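Local structure of regulatory protein of LacI family (Chloroflexus aggregans, 3BBL) at residues A[168-171]-A[172-176]; A[55-58]-A[59-63]. The protein probably regulates transcription, pairing DNA binding with a periplasmic-binding-protein-like domain that, as in other LacI-family proteins, is expected to sense a small effector. All coordinates share one frame; numbering follows the deposited sequence.

How the contacts relate
Along the chain, contact 2 comes first, on helix 54-61, and contact 1 follows much later, on helix 170-181. Each lies within one continuous stretch, so neither closes a long loop; they stand in series and neither nest nor cross. Their centres are about 40 Å apart and their nearest atoms about 23 Å. The comparison is instructive because the two helices hold matching places: helix 54-61 runs between parallel strands 40-43 and 67-70, which flank 6-9, while helix 170-181 runs between parallel strands 163-165 and 191-194, which flank 128-132. Contact 1 begins its crossover helix; contact 2 covers most of helix 54-61 and runs on into the loop after it.

Contact 1: residues A[168-171]-A[172-176]; sequences GTFE and VGRAM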
ATOM      1  N   GLY A 168      12.978  -5.341   9.983  1.00 26.86           N
ATOM      2  CA  GLY A 168      11.969  -6.040   9.216  1.00 24.58           C
ATOM      3  C   GLY A 168      12.051  -5.817   7.724  1.00 22.83           C
ATOM      4  O   GLY A 168      11.099  -5.350   7.126  1.00 23.42           O
ATOM      5  N   THR A 169      13.179  -6.156   7.112  1.00 22.61           N
ATOM      6  CA  THR A 169      13.333  -5.977   5.670  1.00 22.44           C
ATOM      7  C   THR A 169      13.481  -7.311   4.946  1.00 23.10           C
ATOM      8  O   THR A 169      13.685  -8.367   5.560  1.00 22.51           O
ATOM      9  CB  THR A 169      14.580  -5.127   5.313  1.00 23.52           C
ATOM     10  OG1 THR A 169      15.771  -5.820   5.718  1.00 21.02           O
ATOM     11  CG2 THR A 169      14.510  -3.761   5.986  1.00 21.13           C
ATOM     12  N   PHE A 170      13.367  -7.251   3.625  1.00 21.62           N
ATOM     13  CA  PHE A 170      13.521  -8.425   2.780  1.00 22.11           C
ATOM     14  C   PHE A 170      14.950  -8.952   2.926  1.00 22.64           C
ATOM     15  O   PHE A 170      15.169 -10.140   3.142  1.00 22.10           O
ATOM     16  CB  PHE A 170      13.281  -8.042   1.326  1.00 21.01           C
ATOM     17  CG  PHE A 170      13.681  -9.100   0.351  1.00 19.78           C
ATOM     18  CD1 PHE A 170      12.808 -10.142   0.034  1.00 18.56           C
ATOM     19  CD2 PHE A 170      14.944  -9.073  -0.241  1.00 18.64           C
ATOM     20  CE1 PHE A 170      13.187 -11.136  -0.861  1.00 16.82           C
ATOM     21  CE2 PHE A 170      15.330 -10.066  -1.135  1.00 17.37           C
ATOM     22  CZ  PHE A 170      14.449 -11.099  -1.442  1.00 16.93           C
ATOM     23  N   GLU A 171      15.909  -8.039   2.813  1.00 23.22           N
ATOM     24  CA  GLU A 171      17.329  -8.356   2.916  1.00 23.85           C
ATOM     25  C   GLU A 171      17.663  -9.046   4.239  1.00 22.30           C
ATOM     26  O   GLU A 171      18.402 -10.036   4.269  1.00 20.60           O
ATOM     27  CB  GLU A 171      18.176  -7.080   2.789  1.00 27.60           C
ATOM     28  CG  GLU A 171      18.038  -6.287   1.479  1.00 35.36           C
ATOM     29  CD  GLU A 171      16.628  -5.713   1.216  1.00 38.70           C
ATOM     30  OE1 GLU A 171      15.904  -5.340   2.175  1.00 37.76           O
ATOM     31  OE2 GLU A 171      16.259  -5.612   0.023  1.00 41.62           O
ATOM     32  N   VAL A 172      17.133  -8.525   5.339  1.00 20.45           N
ATOM     33  CA  VAL A 172      17.413  -9.142   6.628  1.00 19.89           C
ATOM     34  C   VAL A 172      16.723 -10.501   6.732  1.00 19.67           C
ATOM     35  O   VAL A 172      17.320 -11.472   7.199  1.00 18.49           O
ATOM     36  CB  VAL A 172      16.984  -8.224   7.803  1.00 19.00           C
ATOM     37  CG1 VAL A 172      17.048  -8.978   9.122  1.00 17.23           C
ATOM     38  CG2 VAL A 172      17.900  -7.016   7.859  1.00 18.60           C
ATOM     39  N   GLY A 173      15.473 -10.572   6.284  1.00 19.26           N
ATOM     40  CA  GLY A 173      14.748 -11.831   6.333  1.00 20.26           C
ATOM     41  C   GLY A 173      15.469 -12.920   5.558  1.00 19.89           C
ATOM     42  O   GLY A 173      15.570 -14.057   6.009  1.00 17.57           O
ATOM     43  N   ARG A 174      15.990 -12.558   4.393  1.00 18.88           N
ATOM     44  CA  ARG A 174      16.710 -13.498   3.553  1.00 19.44           C
ATOM     45  C   ARG A 174      18.026 -13.927   4.204  1.00 19.88           C
ATOM     46  O   ARG A 174      18.319 -15.121   4.311  1.00 21.24           O
ATOM     47  CB  ARG A 174      16.983 -12.859   2.189  1.00 20.72           C
ATOM     48  CG  ARG A 174      17.818 -13.688   1.239  1.00 21.20           C
ATOM     49  CD  ARG A 174      17.994 -12.934  -0.075  1.00 24.01           C
ATOM     50  NE  ARG A 174      18.971 -13.570  -0.953  1.00 26.81           N
ATOM     51  CZ  ARG A 174      20.290 -13.484  -0.802  1.00 29.43           C
ATOM     52  NH1 ARG A 174      20.806 -12.777   0.197  1.00 30.95           N
ATOM     53  NH2 ARG A 174      21.101 -14.123  -1.638  1.00 30.47           N
ATOM     54  N   ALA A 175      18.812 -12.952   4.642  1.00 19.12           N
ATOM     55  CA  ALA A 175      20.097 -13.222   5.281  1.00 18.68           C
ATOM     56  C   ALA A 175      19.948 -14.137   6.497  1.00 18.29           C
ATOM     57  O   ALA A 175      20.661 -15.132   6.622  1.00 18.13           O
ATOM     58  CB  ALA A 175      20.762 -11.908   5.694  1.00 15.66           C
HETATM   59  N   MSE A 176      19.023 -13.802   7.391  1.00 19.61           N
HETATM   60  CA  MSE A 176      18.805 -14.613   8.587  1.00 20.82           C
HETATM   61  C   MSE A 176      18.349 -16.025   8.216  1.00 21.42           C
HETATM   62  O   MSE A 176      18.739 -16.995   8.858  1.00 21.04           O
HETATM   63  CB  MSE A 176      17.772 -13.953   9.505  1.00 22.58           C
HETATM   64  CG  MSE A 176      18.189 -12.575   9.923  1.00 26.98           C
HETATM   65 SE   MSE A 176      17.095 -11.807  11.420  1.00 38.53          SE
HETATM   66  CE  MSE A 176      15.398 -12.190  10.607  1.00 17.09           C
TER
HETATM   67  O   HOH W   1      19.622 -10.663   2.032  1.00 34.15           O
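Thr169 and Gly173 open the helix with a backbone bond, Gly173 N to Thr169 O at 2.9 Å, and the same i to i+4 pattern repeats from Arg174 N to Phe170 O and from Ala175 N to Glu171 O. One amide near the start, that of Val172, is served by a side chain instead. Thr169 OG1 accepts from Val172 N at 3.1 Å, with an N-H...O angle of 160°. The hydroxyl reaches that amide because OG1 sits between the backbone N and the carbonyl carbon (chi1 64°). Beyond the bond, OG1 also presses on a methyl, lying 3.2 Å from Val172 CG2, so the polar cap and an apolar branch share one residue. Val172 has no side-chain acceptor with which to return a bond to the N-cap amide, so this is a simple N-cap and not a capping box.

On another flank, Phe170 and Arg174 lie one turn apart. Arg174 CD meets the ring obliquely, 4.1 Å from Phe170 CE2. The arginine chain is extended from CG to NE, which carries its charged end away from the ring, to Glu209, its salt-bridge partner on helix 197-209. A water ties the same arginine back to the first turn: it donates to Glu171 O at 2.6 Å and accepts, in the guanidinium plane, from Arg174 NH1 at 3.0 Å. Glu171 O is thus gripped twice, by this water and by Ala175 N.

Phe170 also packs on Thr198, Ile201 and Ala205 of helix 197-209 and stacks with Tyr231 of the second subunit, which Glu171 touches too. Here, then, is a threonine N-cap, placed where a crossover helix of a periplasmic-binding-protein-like domain meets the dimer partner.

Contact 2: residues A[55-58]-A[59-63]; sequences IYRD and LIRSG
Arg61 folds back along Arg57, one helical turn earlier, and its path illustrates how two like-charged side chains can share a flank. From CB the chain takes the position between the backbone N and the carbonyl carbon (chi1 44°), which sets CG 3.3 Å from Arg57 O. A bend about CB-CG (chi2 -138°) keeps Arg61 CD beside the same oxygen, 3.4 Å from Arg57 O. By Arg61 NE the chain is drawing off, 3.7 Å from Arg57 O. Its nearly extended remainder carries the guanidinium over the aliphatic part of Arg57: Arg61 CZ lies 3.4 Å from Arg57 CD, NH1 meets both CD and CG, and Arg61 NH2 lies 3.3 Å from Arg57 CD. Arg57 CG meets one face of this group, offset toward its rim. The two arginines run side by side and point the same way, their guanidinium planes 38° apart. A crystal neighbour touching Arg61 may influence its pose.

The backbone bond beneath them, from Arg61 N to Arg57 O, is weak, as is the one from Ser62 N to Asp58 O; Leu59 N to Ile55 O and Ile60 N to Tyr56 O are ordinary helical hydrogen bonds. Ser62 OG donates to Leu59 O at 3.0 Å, approaching from above the carbonyl plane, and also hydrogen-bonds with Asn64 N. Gly63 then leaves the helix with positive phi.

On the Ile55 and Leu59 side the contact is apolar. The two lie alongside each other, with Ile55 CD1 4.1 Å from Leu59 CG, and both pack on Phe44; Leu59 also meets Phe40 of the second subunit.

Chemically, the charged arginine ends stay close, Arg57 NE being 4.5 Å from Arg61 NH2, although carbon makes the direct contact. Any repulsion is probably eased by solvent, by Asp54, a weak, long partner of Arg57, and by the nearby but non-contacting Asp58 carboxylate.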
ATOM      1  N   ILE A  55       4.560  20.702  16.481  1.00 46.85           N
ATOM      2  CA  ILE A  55       3.356  20.647  15.670  1.00 45.31           C
ATOM      3  C   ILE A  55       2.113  20.328  16.508  1.00 43.76           C
ATOM      4  O   ILE A  55       1.031  20.851  16.236  1.00 43.04           O
ATOM      5  CB  ILE A  55       3.524  19.617  14.531  1.00 46.10           C
ATOM      6  CG1 ILE A  55       2.246  19.540  13.693  1.00 46.71           C
ATOM      7  CG2 ILE A  55       3.903  18.270  15.111  1.00 47.05           C
ATOM      8  CD1 ILE A  55       1.904  20.818  12.955  1.00 47.89           C
ATOM      9  N   TYR A  56       2.257  19.481  17.524  1.00 42.37           N
ATOM     10  CA  TYR A  56       1.116  19.159  18.377  1.00 42.76           C
ATOM     11  C   TYR A  56       0.747  20.395  19.189  1.00 43.18           C
ATOM     12  O   TYR A  56      -0.427  20.728  19.348  1.00 41.93           O
ATOM     13  CB  TYR A  56       1.438  18.004  19.335  1.00 41.62           C
ATOM     14  CG  TYR A  56       1.442  16.639  18.681  1.00 40.49           C
ATOM     15  CD1 TYR A  56       2.590  16.140  18.069  1.00 39.37           C
ATOM     16  CD2 TYR A  56       0.286  15.853  18.657  1.00 38.73           C
ATOM     17  CE1 TYR A  56       2.591  14.899  17.450  1.00 37.16           C
ATOM     18  CE2 TYR A  56       0.277  14.614  18.037  1.00 38.21           C
ATOM     19  CZ  TYR A  56       1.434  14.142  17.433  1.00 38.55           C
ATOM     20  OH  TYR A  56       1.429  12.917  16.796  1.00 37.81           O
ATOM     21  N   ARG A  57       1.776  21.067  19.692  1.00 44.77           N
ATOM     22  CA  ARG A  57       1.623  22.277  20.489  1.00 45.86           C
ATOM     23  C   ARG A  57       0.876  23.338  19.670  1.00 45.69           C
ATOM     24  O   ARG A  57      -0.037  23.998  20.168  1.00 45.14           O
ATOM     25  CB  ARG A  57       3.010  22.796  20.888  1.00 46.51           C
ATOM     26  CG  ARG A  57       3.030  23.695  22.107  1.00 47.44           C
ATOM     27  CD  ARG A  57       4.298  24.546  22.142  1.00 49.77           C
ATOM     28  NE  ARG A  57       5.533  23.766  22.241  1.00 50.95           N
ATOM     29  CZ  ARG A  57       5.902  23.072  23.313  1.00 51.31           C
ATOM     30  NH1 ARG A  57       5.132  23.049  24.393  1.00 50.88           N
ATOM     31  NH2 ARG A  57       7.049  22.409  23.307  1.00 50.78           N
ATOM     32  N   ASP A  58       1.262  23.482  18.406  1.00 45.56           N
ATOM     33  CA  ASP A  58       0.646  24.452  17.507  1.00 45.31           C
ATOM     34  C   ASP A  58      -0.817  24.146  17.217  1.00 45.93           C
ATOM     35  O   ASP A  58      -1.671  25.024  17.309  1.00 46.45           O
ATOM     36  CB  ASP A  58       1.405  24.498  16.183  1.00 46.39           C
ATOM     37  CG  ASP A  58       2.816  25.016  16.336  1.00 48.55           C
ATOM     38  OD1 ASP A  58       3.478  24.657  17.330  1.00 51.05           O
ATOM     39  OD2 ASP A  58       3.271  25.773  15.456  1.00 49.30           O
ATOM     40  N   LEU A  59      -1.106  22.898  16.862  1.00 46.18           N
ATOM     41  CA  LEU A  59      -2.471  22.509  16.530  1.00 46.07           C
ATOM     42  C   LEU A  59      -3.454  22.647  17.683  1.00 46.57           C
ATOM     43  O   LEU A  59      -4.638  22.919  17.467  1.00 45.87           O
ATOM     44  CB  LEU A  59      -2.494  21.080  15.978  1.00 44.58           C
ATOM     45  CG  LEU A  59      -1.834  20.922  14.602  1.00 43.84           C
ATOM     46  CD1 LEU A  59      -1.831  19.467  14.180  1.00 41.20           C
ATOM     47  CD2 LEU A  59      -2.572  21.773  13.588  1.00 41.21           C
ATOM     48  N   ILE A  60      -2.970  22.471  18.907  1.00 47.40           N
ATOM     49  CA  ILE A  60      -3.842  22.588  20.067  1.00 47.82           C
ATOM     50  C   ILE A  60      -4.300  24.028  20.299  1.00 49.23           C
ATOM     51  O   ILE A  60      -5.502  24.290  20.396  1.00 49.92           O
ATOM     52  CB  ILE A  60      -3.159  22.055  21.346  1.00 47.81           C
ATOM     53  CG1 ILE A  60      -2.918  20.547  21.213  1.00 47.60           C
ATOM     54  CG2 ILE A  60      -4.032  22.336  22.560  1.00 46.42           C
ATOM     55  CD1 ILE A  60      -2.178  19.928  22.379  1.00 45.16           C
ATOM     56  N   ARG A  61      -3.366  24.970  20.374  1.00 49.50           N
ATOM     57  CA  ARG A  61      -3.781  26.343  20.607  1.00 51.54           C
ATOM     58  C   ARG A  61      -4.353  27.052  19.396  1.00 51.88           C
ATOM     59  O   ARG A  61      -4.918  28.133  19.526  1.00 53.09           O
ATOM     60  CB  ARG A  61      -2.651  27.167  21.226  1.00 51.61           C
ATOM     61  CG  ARG A  61      -1.282  26.979  20.638  1.00 51.95           C
ATOM     62  CD  ARG A  61      -0.287  26.932  21.783  1.00 52.76           C
ATOM     63  NE  ARG A  61       1.053  27.345  21.389  1.00 54.12           N
ATOM     64  CZ  ARG A  61       2.128  27.223  22.163  1.00 53.68           C
ATOM     65  NH1 ARG A  61       2.024  26.696  23.381  1.00 50.85           N
ATOM     66  NH2 ARG A  61       3.307  27.633  21.719  1.00 53.32           N
ATOM     67  N   SER A  62      -4.226  26.446  18.223  1.00 52.13           N
ATOM     68  CA  SER A  62      -4.788  27.049  17.021  1.00 52.64           C
ATOM     69  C   SER A  62      -6.276  26.696  17.003  1.00 52.39           C
ATOM     70  O   SER A  62      -7.052  27.251  16.228  1.00 53.49           O
ATOM     71  CB  SER A  62      -4.119  26.495  15.760  1.00 53.53           C
ATOM     72  OG  SER A  62      -4.602  25.198  15.447  1.00 55.02           O
ATOM     73  N   GLY A  63      -6.662  25.762  17.868  1.00 51.43           N
ATOM     74  CA  GLY A  63      -8.050  25.336  17.940  1.00 49.47           C
ATOM     75  C   GLY A  63      -8.523  24.601  16.696  1.00 48.66           C
ATOM     76  O   GLY A  63      -9.719  24.387  16.514  1.00 48.64           O
TER